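Local atomic coordinates of glycoside hydrolase family 31 (Kribbella flavida DSM 17836, PDB entry 5X3I), a protein that hydrolyses the alpha-1,3-glucosidic linkages of the cyclic tetrasaccharide cyclobis-(1-6)-alpha-nigerosyl, releasing isomaltose during intracellular degradation of this starch-derived sugar. Residues T517-G522 against G530-G535; R158-E163 against R177-D182; T343-A348 against G370-P375; A408-M413 against Q437-D442. The protein carries 1 engineered substitution. All blocks are in the same frame, centred on the assembly; numbering follows the deposited sequence.

Contact 1: residues T517-G522 against G530-G535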
loop_
_atom_site.group_PDB
_atom_site.type_symbol
_atom_site.label_atom_id
_atom_site.label_comp_id
_atom_site.label_asym_id
_atom_site.label_seq_id
_atom_site.Cartn_x
_atom_site.Cartn_y
_atom_site.Cartn_z
ATOM N N THR A 517 -8.514 9.871 -5.644
ATOM C CA THR A 517 -8.338 9.251 -4.346
ATOM C C THR A 517 -6.827 9.132 -4.260
ATOM O O THR A 517 -6.152 9.141 -5.285
ATOM C CB THR A 517 -9.032 7.847 -4.213
ATOM O OG1 THR A 517 -8.719 7.045 -5.353
ATOM C CG2 THR A 517 -10.548 7.979 -4.119
ATOM N N PHE A 518 -6.305 9.112 -3.046
ATOM C CA PHE A 518 -4.886 9.020 -2.811
ATOM C C PHE A 518 -4.707 7.895 -1.777
ATOM O O PHE A 518 -5.020 8.087 -0.608
ATOM C CB PHE A 518 -4.401 10.390 -2.324
ATOM C CG PHE A 518 -2.909 10.542 -2.159
ATOM C CD1 PHE A 518 -2.373 10.839 -0.930
ATOM C CD2 PHE A 518 -2.058 10.485 -3.238
ATOM C CE1 PHE A 518 -0.997 11.040 -0.767
ATOM C CE2 PHE A 518 -0.684 10.679 -3.083
ATOM C CZ PHE A 518 -0.159 10.967 -1.845
ATOM N N SER A 519 -4.156 6.762 -2.202
ATOM C CA SER A 519 -4.188 5.514 -1.419
ATOM C C SER A 519 -2.799 4.894 -1.279
ATOM O O SER A 519 -1.990 5.026 -2.173
ATOM C CB SER A 519 -5.113 4.482 -2.073
ATOM O OG SER A 519 -6.399 4.983 -2.345
ATOM N N ARG A 520 -2.484 4.311 -0.130
ATOM C CA ARG A 520 -1.297 3.466 0.008
ATOM C C ARG A 520 -1.535 1.997 -0.388
ATOM O O ARG A 520 -0.654 1.347 -0.922
ATOM C CB ARG A 520 -0.735 3.564 1.425
ATOM C CG ARG A 520 -1.539 2.851 2.498
ATOM C CD ARG A 520 -1.019 3.175 3.885
ATOM N NE ARG A 520 -1.721 2.407 4.899
ATOM C CZ ARG A 520 -1.753 2.706 6.191
ATOM N NH1 ARG A 520 -1.135 3.789 6.647
ATOM N NH2 ARG A 520 -2.414 1.915 7.030
ATOM N N ALA A 521 -2.737 1.497 -0.119
ATOM C CA ALA A 521 -3.032 0.076 -0.192
ATOM C C ALA A 521 -3.819 -0.271 -1.435
ATOM O O ALA A 521 -4.578 0.542 -1.947
ATOM C CB ALA A 521 -3.789 -0.372 1.030
ATOM N N GLY A 522 -3.597 -1.479 -1.941
ATOM C CA GLY A 522 -4.305 -1.939 -3.112
ATOM C C GLY A 522 -3.971 -3.369 -3.488
ATOM O O GLY A 522 -3.289 -4.081 -2.747
ATOM N N GLY A 530 -7.715 6.099 -8.880
ATOM C CA GLY A 530 -6.948 7.142 -8.238
ATOM C C GLY A 530 -5.439 7.065 -8.235
ATOM O O GLY A 530 -4.803 6.519 -9.128
ATOM N N ILE A 531 -4.877 7.656 -7.192
ATOM C CA ILE A 531 -3.458 7.883 -7.054
ATOM C C ILE A 531 -2.950 7.061 -5.870
ATOM O O ILE A 531 -3.705 6.766 -4.943
ATOM C CB ILE A 531 -3.173 9.384 -6.837
ATOM C CG1 ILE A 531 -3.820 10.210 -7.960
ATOM C CG2 ILE A 531 -1.703 9.669 -6.762
ATOM C CD1 ILE A 531 -3.650 11.682 -7.802
ATOM N N PHE A 532 -1.673 6.704 -5.909
ATOM C CA PHE A 532 -1.074 5.866 -4.886
ATOM C C PHE A 532 0.220 6.482 -4.390
ATOM O O PHE A 532 0.943 7.123 -5.145
ATOM C CB PHE A 532 -0.868 4.443 -5.430
ATOM C CG PHE A 532 -2.163 3.775 -5.788
ATOM C CD1 PHE A 532 -2.747 3.988 -7.025
ATOM C CD2 PHE A 532 -2.846 3.022 -4.856
ATOM C CE1 PHE A 532 -3.955 3.442 -7.332
ATOM C CE2 PHE A 532 -4.068 2.467 -5.171
ATOM C CZ PHE A 532 -4.617 2.682 -6.421
ATOM N N TRP A 533 0.485 6.323 -3.102
ATOM C CA TRP A 533 1.770 6.724 -2.567
ATOM C C TRP A 533 2.383 5.568 -1.772
ATOM O O TRP A 533 1.673 4.689 -1.288
ATOM C CB TRP A 533 1.650 8.003 -1.716
ATOM C CG TRP A 533 1.479 7.814 -0.242
ATOM C CD1 TRP A 533 2.456 7.890 0.714
ATOM C CD2 TRP A 533 0.256 7.560 0.461
ATOM N NE1 TRP A 533 1.923 7.686 1.956
ATOM C CE2 TRP A 533 0.571 7.489 1.833
ATOM C CE3 TRP A 533 -1.078 7.393 0.064
ATOM C CZ2 TRP A 533 -0.394 7.237 2.812
ATOM C CZ3 TRP A 533 -2.036 7.146 1.034
ATOM C CH2 TRP A 533 -1.684 7.058 2.396
ATOM N N ALA A 534 3.701 5.602 -1.637
ATOM C CA ALA A 534 4.484 4.458 -1.170
ATOM C C ALA A 534 4.326 4.141 0.317
ATOM O O ALA A 534 4.901 3.178 0.787
ATOM C CB ALA A 534 5.942 4.671 -1.491
ATOM N N GLY A 535 3.588 4.965 1.057
ATOM C CA GLY A 535 3.317 4.674 2.453
ATOM C C GLY A 535 4.353 5.243 3.405
ATOM O O GLY A 535 5.015 6.219 3.086
HETATM O O HOH W 1 -6.294 5.759 -4.891
#
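Phe518 and Ser519 lie beside Ile531 and Phe532 as neighbouring parallel strands of the TIM barrel. Three backbone hydrogen bonds join them: Ile531 N to Thr517 O (2.7 Å), Ser519 N to Ile531 O (2.8 Å) and Trp533 N to Ser519 O (2.9 Å). One water accepts from Thr517 OG1 and Ser519 OG and donates to Ile531 O, so the small hydroxyl residues suit this buried, polar spot; Ser519 OG is also hydrogen-bonded to Thr470 OG1. Gly530, with positive phi, leaves room for Thr517 OG1, which a CB would strike.

The aromatic contacts centre on Trp533, whose indole has a neighbour over each face. On one face the Phe518 ring lies nearly parallel (15°) to the Trp533 six-membered ring but slid aside, centroids 4.9 Å apart, so they barely overlap; CG of Phe518 is anti to its backbone N (chi1 -174°), which carries the ring over Trp533, where CZ meets Trp533 CB at 3.5 Å. On the other face Arg520 CB makes a CH-pi contact, 3.8 Å from the six-membered ring's centroid. Replacing Trp533 by an alanine would probably leave both Phe518 and the base of Arg520 without a flat surface to rest on.

Arg520 then extends to a salt bridge with Glu474, an active-site residue by similarity. Strands 467-470 and 562-565 flank the pair, and helix 496-510 packs on Thr517, Ser519 and Ala521.

Contact 2: residues R158-E163 against R177-D182. With SO4 (sulfate ion), chain L.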
loop_
_atom_site.group_PDB
_atom_site.type_symbol
_atom_site.label_atom_id
_atom_site.label_comp_id
_atom_site.label_asym_id
_atom_site.label_seq_id
_atom_site.Cartn_x
_atom_site.Cartn_y
_atom_site.Cartn_z
ATOM N N ARG A 158 4.892 -23.914 -20.394
ATOM C CA ARG A 158 5.718 -23.197 -19.434
ATOM C C ARG A 158 5.564 -23.769 -18.029
ATOM O O ARG A 158 6.451 -23.619 -17.198
ATOM C CB ARG A 158 5.375 -21.705 -19.440
ATOM C CG ARG A 158 5.857 -20.966 -20.679
ATOM C CD ARG A 158 5.720 -19.459 -20.516
ATOM N NE ARG A 158 6.605 -18.736 -21.422
ATOM C CZ ARG A 158 6.203 -18.167 -22.546
ATOM N NH1 ARG A 158 4.928 -18.225 -22.888
ATOM N NH2 ARG A 158 7.069 -17.528 -23.317
ATOM N N VAL A 159 4.443 -24.433 -17.773
ATOM C CA VAL A 159 4.147 -24.949 -16.439
ATOM C C VAL A 159 4.611 -26.395 -16.240
ATOM O O VAL A 159 4.296 -27.274 -17.035
ATOM C CB VAL A 159 2.638 -24.870 -16.137
ATOM C CG1 VAL A 159 2.311 -25.593 -14.842
ATOM C CG2 VAL A 159 2.189 -23.422 -16.061
ATOM N N ARG A 160 5.361 -26.621 -15.168
ATOM C CA ARG A 160 5.813 -27.954 -14.795
ATOM C C ARG A 160 5.698 -28.187 -13.293
ATOM O O ARG A 160 5.525 -27.247 -12.520
ATOM C CB ARG A 160 7.258 -28.170 -15.239
ATOM C CG ARG A 160 7.419 -28.388 -16.731
ATOM C CD ARG A 160 8.839 -28.809 -17.058
ATOM N NE ARG A 160 8.892 -29.700 -18.211
ATOM C CZ ARG A 160 9.984 -30.351 -18.598
ATOM N NH1 ARG A 160 9.946 -31.145 -19.659
ATOM N NH2 ARG A 160 11.114 -30.210 -17.918
ATOM N N GLY A 161 5.796 -29.450 -12.891
ATOM C CA GLY A 161 5.866 -29.809 -11.489
ATOM C C GLY A 161 4.668 -29.391 -10.668
ATOM O O GLY A 161 4.813 -28.871 -9.567
ATOM N N VAL A 162 3.480 -29.621 -11.205
ATOM C CA VAL A 162 2.257 -29.266 -10.512
ATOM C C VAL A 162 2.022 -30.183 -9.321
ATOM O O VAL A 162 2.070 -31.403 -9.454
ATOM C CB VAL A 162 1.047 -29.337 -11.449
ATOM C CG1 VAL A 162 -0.232 -29.095 -10.685
ATOM C CG2 VAL A 162 1.197 -28.337 -12.581
ATOM N N GLU A 163 1.772 -29.596 -8.158
ATOM C CA GLU A 163 1.436 -30.379 -6.981
ATOM C C GLU A 163 0.395 -29.689 -6.105
ATOM O O GLU A 163 0.169 -28.480 -6.213
ATOM C CB GLU A 163 2.690 -30.688 -6.169
ATOM C CG GLU A 163 3.563 -29.491 -5.863
ATOM C CD GLU A 163 4.809 -29.877 -5.096
ATOM O OE1 GLU A 163 4.901 -31.054 -4.695
ATOM O OE2 GLU A 163 5.693 -29.012 -4.895
ATOM N N ARG A 177 5.658 -24.723 -11.179
ATOM C CA ARG A 177 6.909 -24.094 -11.566
ATOM C C ARG A 177 6.786 -23.505 -12.960
ATOM O O ARG A 177 6.262 -24.141 -13.868
ATOM C CB ARG A 177 8.070 -25.091 -11.528
ATOM C CG ARG A 177 8.637 -25.392 -10.143
ATOM C CD ARG A 177 7.814 -26.432 -9.421
ATOM N NE ARG A 177 8.407 -26.828 -8.148
ATOM C CZ ARG A 177 7.797 -27.598 -7.253
ATOM N NH1 ARG A 177 8.408 -27.905 -6.118
ATOM N NH2 ARG A 177 6.573 -28.052 -7.485
ATOM N N LEU A 178 7.254 -22.276 -13.116
ATOM C CA LEU A 178 7.329 -21.667 -14.431
ATOM C C LEU A 178 8.769 -21.709 -14.890
ATOM O O LEU A 178 9.667 -21.356 -14.140
ATOM C CB LEU A 178 6.806 -20.227 -14.411
ATOM C CG LEU A 178 5.326 -20.025 -14.103
ATOM C CD1 LEU A 178 5.017 -18.546 -13.968
ATOM C CD2 LEU A 178 4.466 -20.642 -15.184
ATOM N N GLN A 179 8.983 -22.140 -16.125
ATOM C CA GLN A 179 10.324 -22.277 -16.665
ATOM C C GLN A 179 10.951 -20.932 -17.016
ATOM O O GLN A 179 10.378 -20.145 -17.755
ATOM C CB GLN A 179 10.308 -23.177 -17.901
ATOM C CG GLN A 179 11.205 -24.398 -17.788
ATOM C CD GLN A 179 10.680 -25.415 -16.791
ATOM O OE1 GLN A 179 9.476 -25.661 -16.716
ATOM N NE2 GLN A 179 11.581 -26.006 -16.016
ATOM N N LEU A 180 12.149 -20.702 -16.499
ATOM C CA LEU A 180 12.909 -19.488 -16.761
ATOM C C LEU A 180 14.123 -19.802 -17.620
ATOM O O LEU A 180 14.637 -20.920 -17.599
ATOM C CB LEU A 180 13.363 -18.835 -15.458
ATOM C CG LEU A 180 12.287 -18.553 -14.412
ATOM C CD1 LEU A 180 12.878 -17.830 -13.219
ATOM C CD2 LEU A 180 11.143 -17.769 -15.023
ATOM N N GLN A 181 14.581 -18.814 -18.378
ATOM C CA GLN A 181 15.782 -18.983 -19.176
ATOM C C GLN A 181 16.886 -18.117 -18.597
ATOM O O GLN A 181 16.659 -17.369 -17.646
ATOM C CB GLN A 181 15.514 -18.611 -20.635
ATOM C CG GLN A 181 14.438 -19.458 -21.297
ATOM C CD GLN A 181 13.991 -18.916 -22.641
ATOM O OE1 GLN A 181 13.845 -17.707 -22.825
ATOM N NE2 GLN A 181 13.764 -19.816 -23.591
ATOM N N ASP A 182 18.076 -18.198 -19.180
ATOM C CA ASP A 182 19.202 -17.422 -18.683
ATOM C C ASP A 182 19.019 -15.963 -19.050
ATOM O O ASP A 182 18.570 -15.645 -20.146
ATOM C CB ASP A 182 20.521 -17.952 -19.241
ATOM C CG ASP A 182 20.859 -19.333 -18.720
ATOM O OD1 ASP A 182 21.490 -19.424 -17.649
ATOM O OD2 ASP A 182 20.492 -20.328 -19.380
HETATM S S SO4 L . 6.279 -32.364 -14.865
HETATM O O1 SO4 L . 7.419 -31.613 -15.376
HETATM O O2 SO4 L . 5.095 -31.515 -14.835
HETATM O O3 SO4 L . 6.013 -33.507 -15.731
HETATM O O4 SO4 L . 6.589 -32.832 -13.520
#
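Arg177 grips Glu163 end-on with two nitrogens, NH1 and NH2, both directed at the single oxygen OE2, with NH2 to OE2 the shorter at 2.9 Å. The two approach from the same face of the carboxylate, above its plane, while OE2 stays near the guanidinium plane. NH2 also donates to Gly161 O at 2.8 Å, so one nitrogen serves a charge and a carbonyl together. A bend at chi2 (82°) folds the arginine chain back along the opposite strand and sets its head there; a long, flexible arginine suits the job. OE2 also forms a salt bridge with NE of Arg175, on the same strand as Arg177, and the paired positive charges would be expected to keep Glu163 ionised.

Behind this grip stands the backbone. Arg160 and Arg177 form a hydrogen-bonded pair, Arg160 N to Arg177 O and Arg177 N to Arg160 O both 2.9 Å, and Gln179 N reaches Arg158 O at 3.1 Å. On the opposite face of the sheet, Val159 CG2 touches Leu178 CD2 (3.7 Å), branched apolar groups suited to the side facing Leu270 of strand 267-274. Gly161, at positive phi, gives its N to O2 of a sulfate, probably from the crystallisation liquor.

The non-hydrogen-bonded pair Val159-Leu178 alternates with Arg160-Arg177, as in antiparallel strands; consecutive strands 159-167 and 170-179 form a beta hairpin of the galactose mutarotase-like N-terminal domain of family 31.

Contact 3: residues T343-A348 against G370-P375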
loop_
_atom_site.group_PDB
_atom_site.type_symbol
_atom_site.label_atom_id
_atom_site.label_comp_id
_atom_site.label_asym_id
_atom_site.label_seq_id
_atom_site.Cartn_x
_atom_site.Cartn_y
_atom_site.Cartn_z
ATOM N N THR A 343 -15.895 11.936 9.379
ATOM C CA THR A 343 -16.692 12.408 8.288
ATOM C C THR A 343 -17.312 13.760 8.622
ATOM O O THR A 343 -18.144 14.228 7.928
ATOM C CB THR A 343 -17.738 11.358 7.832
ATOM O OG1 THR A 343 -18.318 11.745 6.601
ATOM C CG2 THR A 343 -18.790 11.201 8.885
ATOM N N ILE A 344 -16.840 14.374 9.691
ATOM C CA ILE A 344 -17.338 15.679 10.147
ATOM C C ILE A 344 -16.190 16.598 10.604
ATOM O O ILE A 344 -15.272 16.140 11.266
ATOM C CB ILE A 344 -18.350 15.487 11.314
ATOM C CG1 ILE A 344 -19.641 14.840 10.809
ATOM C CG2 ILE A 344 -18.654 16.804 12.024
ATOM C CD1 ILE A 344 -20.599 14.452 11.910
ATOM N N TRP A 345 -16.222 17.879 10.237
ATOM C CA TRP A 345 -15.165 18.807 10.661
ATOM C C TRP A 345 -15.080 18.873 12.195
ATOM O O TRP A 345 -16.099 18.927 12.866
ATOM C CB TRP A 345 -15.405 20.216 10.106
ATOM C CG TRP A 345 -15.249 20.390 8.622
ATOM C CD1 TRP A 345 -16.237 20.355 7.678
ATOM C CD2 TRP A 345 -14.037 20.672 7.919
ATOM N NE1 TRP A 345 -15.710 20.586 6.426
ATOM C CE2 TRP A 345 -14.360 20.780 6.550
ATOM C CE3 TRP A 345 -12.710 20.843 8.313
ATOM C CZ2 TRP A 345 -13.406 21.046 5.584
ATOM C CZ3 TRP A 345 -11.763 21.106 7.344
ATOM C CH2 TRP A 345 -12.116 21.202 5.997
ATOM N N ARG A 346 -13.875 18.859 12.744
ATOM C CA ARG A 346 -13.721 18.995 14.186
ATOM C C ARG A 346 -14.391 20.272 14.703
ATOM O O ARG A 346 -14.311 21.329 14.066
ATOM C CB ARG A 346 -12.252 18.987 14.596
ATOM C CG ARG A 346 -12.056 19.071 16.107
ATOM C CD ARG A 346 -10.694 18.532 16.539
ATOM N NE ARG A 346 -9.593 19.401 16.151
ATOM C CZ ARG A 346 -8.970 20.235 16.975
ATOM N NH1 ARG A 346 -9.344 20.335 18.245
ATOM N NH2 ARG A 346 -7.961 20.963 16.531
ATOM N N ASP A 347 -15.045 20.115 15.853
ATOM C CA ASP A 347 -15.831 21.132 16.563
ATOM C C ASP A 347 -17.066 21.614 15.818
ATOM O O ASP A 347 -17.608 22.661 16.142
ATOM C CB ASP A 347 -14.959 22.349 16.893
ATOM C CG ASP A 347 -13.827 22.011 17.820
ATOM O OD1 ASP A 347 -14.000 21.088 18.633
ATOM O OD2 ASP A 347 -12.758 22.651 17.738
ATOM N N ALA A 348 -17.555 20.822 14.876
ATOM C CA ALA A 348 -18.819 21.142 14.228
ATOM C C ALA A 348 -19.954 20.883 15.203
ATOM O O ALA A 348 -19.877 19.966 16.012
ATOM C CB ALA A 348 -19.012 20.330 12.968
ATOM N N GLY A 370 -13.933 27.592 17.338
ATOM C CA GLY A 370 -13.635 26.197 17.057
ATOM C C GLY A 370 -12.384 26.000 16.220
ATOM O O GLY A 370 -11.807 26.967 15.718
ATOM N N ALA A 371 -11.970 24.745 16.048
ATOM C CA ALA A 371 -10.795 24.453 15.235
ATOM C C ALA A 371 -10.970 24.861 13.761
ATOM O O ALA A 371 -10.004 25.207 13.097
ATOM C CB ALA A 371 -10.451 22.979 15.329
ATOM N N TRP A 372 -12.199 24.796 13.258
ATOM C CA TRP A 372 -12.504 25.171 11.879
ATOM C C TRP A 372 -13.703 26.125 11.860
ATOM O O TRP A 372 -14.826 25.716 11.595
ATOM C CB TRP A 372 -12.779 23.920 11.015
ATOM C CG TRP A 372 -11.699 22.893 11.134
ATOM C CD1 TRP A 372 -11.640 21.879 12.039
ATOM C CD2 TRP A 372 -10.503 22.801 10.353
ATOM N NE1 TRP A 372 -10.498 21.146 11.863
ATOM C CE2 TRP A 372 -9.774 21.690 10.836
ATOM C CE3 TRP A 372 -9.975 23.538 9.287
ATOM C CZ2 TRP A 372 -8.541 21.315 10.303
ATOM C CZ3 TRP A 372 -8.759 23.161 8.750
ATOM C CH2 TRP A 372 -8.051 22.063 9.261
ATOM N N PRO A 373 -13.464 27.404 12.166
ATOM C CA PRO A 373 -14.578 28.354 12.271
ATOM C C PRO A 373 -15.321 28.541 10.959
ATOM O O PRO A 373 -16.523 28.739 10.984
ATOM C CB PRO A 373 -13.899 29.659 12.704
ATOM C CG PRO A 373 -12.487 29.506 12.305
ATOM C CD PRO A 373 -12.167 28.041 12.424
ATOM N N ASP A 374 -14.613 28.538 9.839
ATOM C CA ASP A 374 -15.271 28.707 8.545
ATOM C C ASP A 374 -14.586 27.893 7.448
ATOM O O ASP A 374 -13.845 28.443 6.654
ATOM C CB ASP A 374 -15.313 30.192 8.176
ATOM C CG ASP A 374 -16.291 30.492 7.058
ATOM O OD1 ASP A 374 -16.718 29.558 6.352
ATOM O OD2 ASP A 374 -16.629 31.678 6.873
ATOM N N PRO A 375 -14.819 26.579 7.408
ATOM C CA PRO A 375 -14.082 25.761 6.438
ATOM C C PRO A 375 -14.389 26.092 4.970
ATOM O O PRO A 375 -13.491 25.974 4.152
ATOM C CB PRO A 375 -14.519 24.331 6.784
ATOM C CG PRO A 375 -15.749 24.486 7.622
ATOM C CD PRO A 375 -15.558 25.752 8.371
HETATM O O HOH W 2 -8.974 19.142 13.332
HETATM O O HOH W 3 -15.184 24.003 13.585
#
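Trp345 and Trp372 both place CG anti to the carbonyl carbon, with chi1 of -69° and -51°, and this swings the two indoles together between loops of the TIM-barrel domain. The long excursion between strand 330-333 and helix 375-384 is pinned here, beside a type II turn from Trp345 to Ala348. The indoles meet obliquely: Trp345 CE3 lies 3.6 Å from Trp372 CD2, over one face of the Trp372 ring. Pro375, the first residue of the helix, presses its CB onto the face of Trp345, 3.7 Å from the centroid of the six-membered ring, a CH-pi contact for which a rigid proline is well shaped. An alanine at Trp345 is likely to open a gap between the indole of Trp372 and Pro375, leaving both without their shared surface.

Arg346 packs on Ala371, next to the indole pair. Its chain bends at chi3 so that the guanidinium lies with one face on Ala371 CB, 3.4 Å from NH2, while NH2 bonds to Asn309 O. A water accepts from both Arg346 NE and Trp372 NE1, satisfying the indole N-H. A second water donates to Arg346 O and accepts from Trp372 N. Asp347, at the positive-phi corner of the turn, supplies the direct polar link: its OD2 takes the Ala371 N-H on its anti lone pair, at 2.8 Å.

Contact 4: residues A408-M413 against Q437-D442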
loop_
_atom_site.group_PDB
_atom_site.type_symbol
_atom_site.label_atom_id
_atom_site.label_comp_id
_atom_site.label_asym_id
_atom_site.label_seq_id
_atom_site.Cartn_x
_atom_site.Cartn_y
_atom_site.Cartn_z
ATOM N N ALA A 408 -24.147 6.041 17.003
ATOM C CA ALA A 408 -25.371 5.842 16.249
ATOM C C ALA A 408 -25.076 5.158 14.913
ATOM O O ALA A 408 -25.809 4.279 14.500
ATOM C CB ALA A 408 -26.082 7.160 16.023
ATOM N N ASP A 409 -23.999 5.574 14.247
ATOM C CA ASP A 409 -23.652 5.022 12.939
ATOM C C ASP A 409 -23.156 3.571 13.055
ATOM O O ASP A 409 -23.480 2.739 12.222
ATOM C CB ASP A 409 -22.600 5.893 12.241
ATOM C CG ASP A 409 -23.161 7.261 11.794
ATOM O OD1 ASP A 409 -24.359 7.513 11.993
ATOM O OD2 ASP A 409 -22.399 8.075 11.233
ATOM N N ALA A 410 -22.365 3.284 14.084
ATOM C CA ALA A 410 -21.875 1.930 14.298
ATOM C C ALA A 410 -23.053 0.989 14.527
ATOM O O ALA A 410 -23.092 -0.107 13.990
ATOM C CB ALA A 410 -20.914 1.879 15.465
ATOM N N ALA A 411 -24.018 1.442 15.316
ATOM C CA ALA A 411 -25.200 0.645 15.597
ATOM C C ALA A 411 -26.002 0.424 14.321
ATOM O O ALA A 411 -26.485 -0.672 14.085
ATOM C CB ALA A 411 -26.060 1.306 16.659
ATOM N N ALA A 412 -26.141 1.467 13.506
ATOM C CA ALA A 412 -26.815 1.330 12.226
ATOM C C ALA A 412 -26.084 0.338 11.326
ATOM O O ALA A 412 -26.716 -0.395 10.592
ATOM C CB ALA A 412 -26.932 2.666 11.535
ATOM N N MET A 413 -24.759 0.339 11.378
ATOM C CA MET A 413 -23.973 -0.563 10.547
ATOM C C MET A 413 -24.308 -2.018 10.850
ATOM O O MET A 413 -24.474 -2.819 9.941
ATOM C CB MET A 413 -22.478 -0.332 10.748
ATOM C CG MET A 413 -21.924 0.891 10.064
ATOM S SD MET A 413 -20.179 1.122 10.390
ATOM C CE MET A 413 -19.441 -0.088 9.314
ATOM N N GLN A 437 -10.780 -2.320 17.641
ATOM C CA GLN A 437 -12.110 -2.905 17.567
ATOM C C GLN A 437 -13.069 -2.105 16.693
ATOM O O GLN A 437 -14.279 -2.251 16.819
ATOM C CB GLN A 437 -12.704 -3.031 18.971
ATOM C CG GLN A 437 -11.808 -3.741 19.952
ATOM C CD GLN A 437 -11.857 -5.227 19.765
ATOM O OE1 GLN A 437 -12.824 -5.876 20.165
ATOM N NE2 GLN A 437 -10.826 -5.783 19.135
ATOM N N ALA A 438 -12.536 -1.294 15.786
ATOM C CA ALA A 438 -13.388 -0.539 14.875
ATOM C C ALA A 438 -14.024 -1.480 13.857
ATOM O O ALA A 438 -13.402 -2.448 13.448
ATOM C CB ALA A 438 -12.587 0.552 14.174
ATOM N N LEU A 439 -15.260 -1.199 13.454
ATOM C CA LEU A 439 -15.912 -1.951 12.373
ATOM C C LEU A 439 -15.396 -1.524 11.003
ATOM O O LEU A 439 -14.945 -0.399 10.832
ATOM C CB LEU A 439 -17.430 -1.760 12.415
ATOM C CG LEU A 439 -18.057 -1.857 13.801
ATOM C CD1 LEU A 439 -19.544 -1.650 13.727
ATOM C CD2 LEU A 439 -17.726 -3.207 14.420
ATOM N N MET A 440 -15.468 -2.426 10.034
ATOM C CA MET A 440 -15.146 -2.101 8.648
ATOM C C MET A 440 -16.424 -2.039 7.829
ATOM O O MET A 440 -17.173 -3.004 7.809
ATOM C CB MET A 440 -14.195 -3.138 8.032
ATOM C CG MET A 440 -12.779 -3.180 8.607
ATOM S SD MET A 440 -11.776 -4.499 7.858
ATOM C CE MET A 440 -11.359 -3.769 6.280
ATOM N N PRO A 441 -16.678 -0.913 7.140
ATOM C CA PRO A 441 -17.861 -0.920 6.274
ATOM C C PRO A 441 -17.665 -1.933 5.156
ATOM O O PRO A 441 -16.557 -2.070 4.654
ATOM C CB PRO A 441 -17.918 0.514 5.729
ATOM C CG PRO A 441 -16.508 0.968 5.739
ATOM C CD PRO A 441 -15.853 0.288 6.943
ATOM N N ASP A 442 -18.713 -2.614 4.735
ATOM C CA ASP A 442 -18.468 -3.627 3.741
ATOM C C ASP A 442 -18.643 -2.972 2.388
ATOM O O ASP A 442 -19.733 -2.921 1.840
ATOM C CB ASP A 442 -19.469 -4.773 3.953
ATOM C CG ASP A 442 -19.246 -5.956 3.038
ATOM O OD1 ASP A 442 -18.498 -5.865 2.054
ATOM O OD2 ASP A 442 -19.868 -6.995 3.313
#
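Helix 404-415 of the TIM-barrel domain, in the region between barrel strands 388-393 and 467-470, meets the extended loop that follows it through Met413 and Ala410, which touch Leu439, Met440 and Pro441. The contact is buried and wholly apolar in its side chains, and no hydrogen bond crosses it.

Met413 does most of the reaching. Its CB is directed toward the loop, and a bend at chi3 (77°) leaves CE against the backbone where Met440 passes into Pro441. A methionine suits this place because its slim, pliable chain can span the space between helix and loop and finish in a single methyl. CE touches Leu439 CB at 4.1 Å and the Pro441 ring at CB (3.9 Å). One turn earlier, Ala410 is small enough to let Leu439 come alongside the helix: Leu439 CD1 lies 3.9 Å from Ala410 O and 4.2 Å from Ala410 CB.

Trp452 of helix 446-454 touches both Met413 and Pro441, and Trp451 also packs on Met413. The CB of Met440 is directed away from the helix; its side chain is about 8 Å from that of Glu474, by similarity an active-site residue. The tightest approach across the contact is Met413 CE to Pro441 CA, 3.5 Å.

From the N terminus, contact 2 comes first, closing the hairpin of strands 159-167 and 170-179 in the galactose mutarotase-like domain. The other three follow in the TIM-barrel domain. Contact 3 closes the excursion between strand 330-333 and helix 375-384, contact 4 brings the loop after helix 404-415 back against that helix, and contact 1 joins adjacent barrel strands across a short connection. All four are in series, so none nests in or crosses another. Contacts 3 and 4 are near neighbours, their nearest atoms about 5 Å apart, whereas the centres of contacts 2 and 3 are about 58 Å apart, on opposite sides of the chain's centre. Contact 1 lies close to that centre.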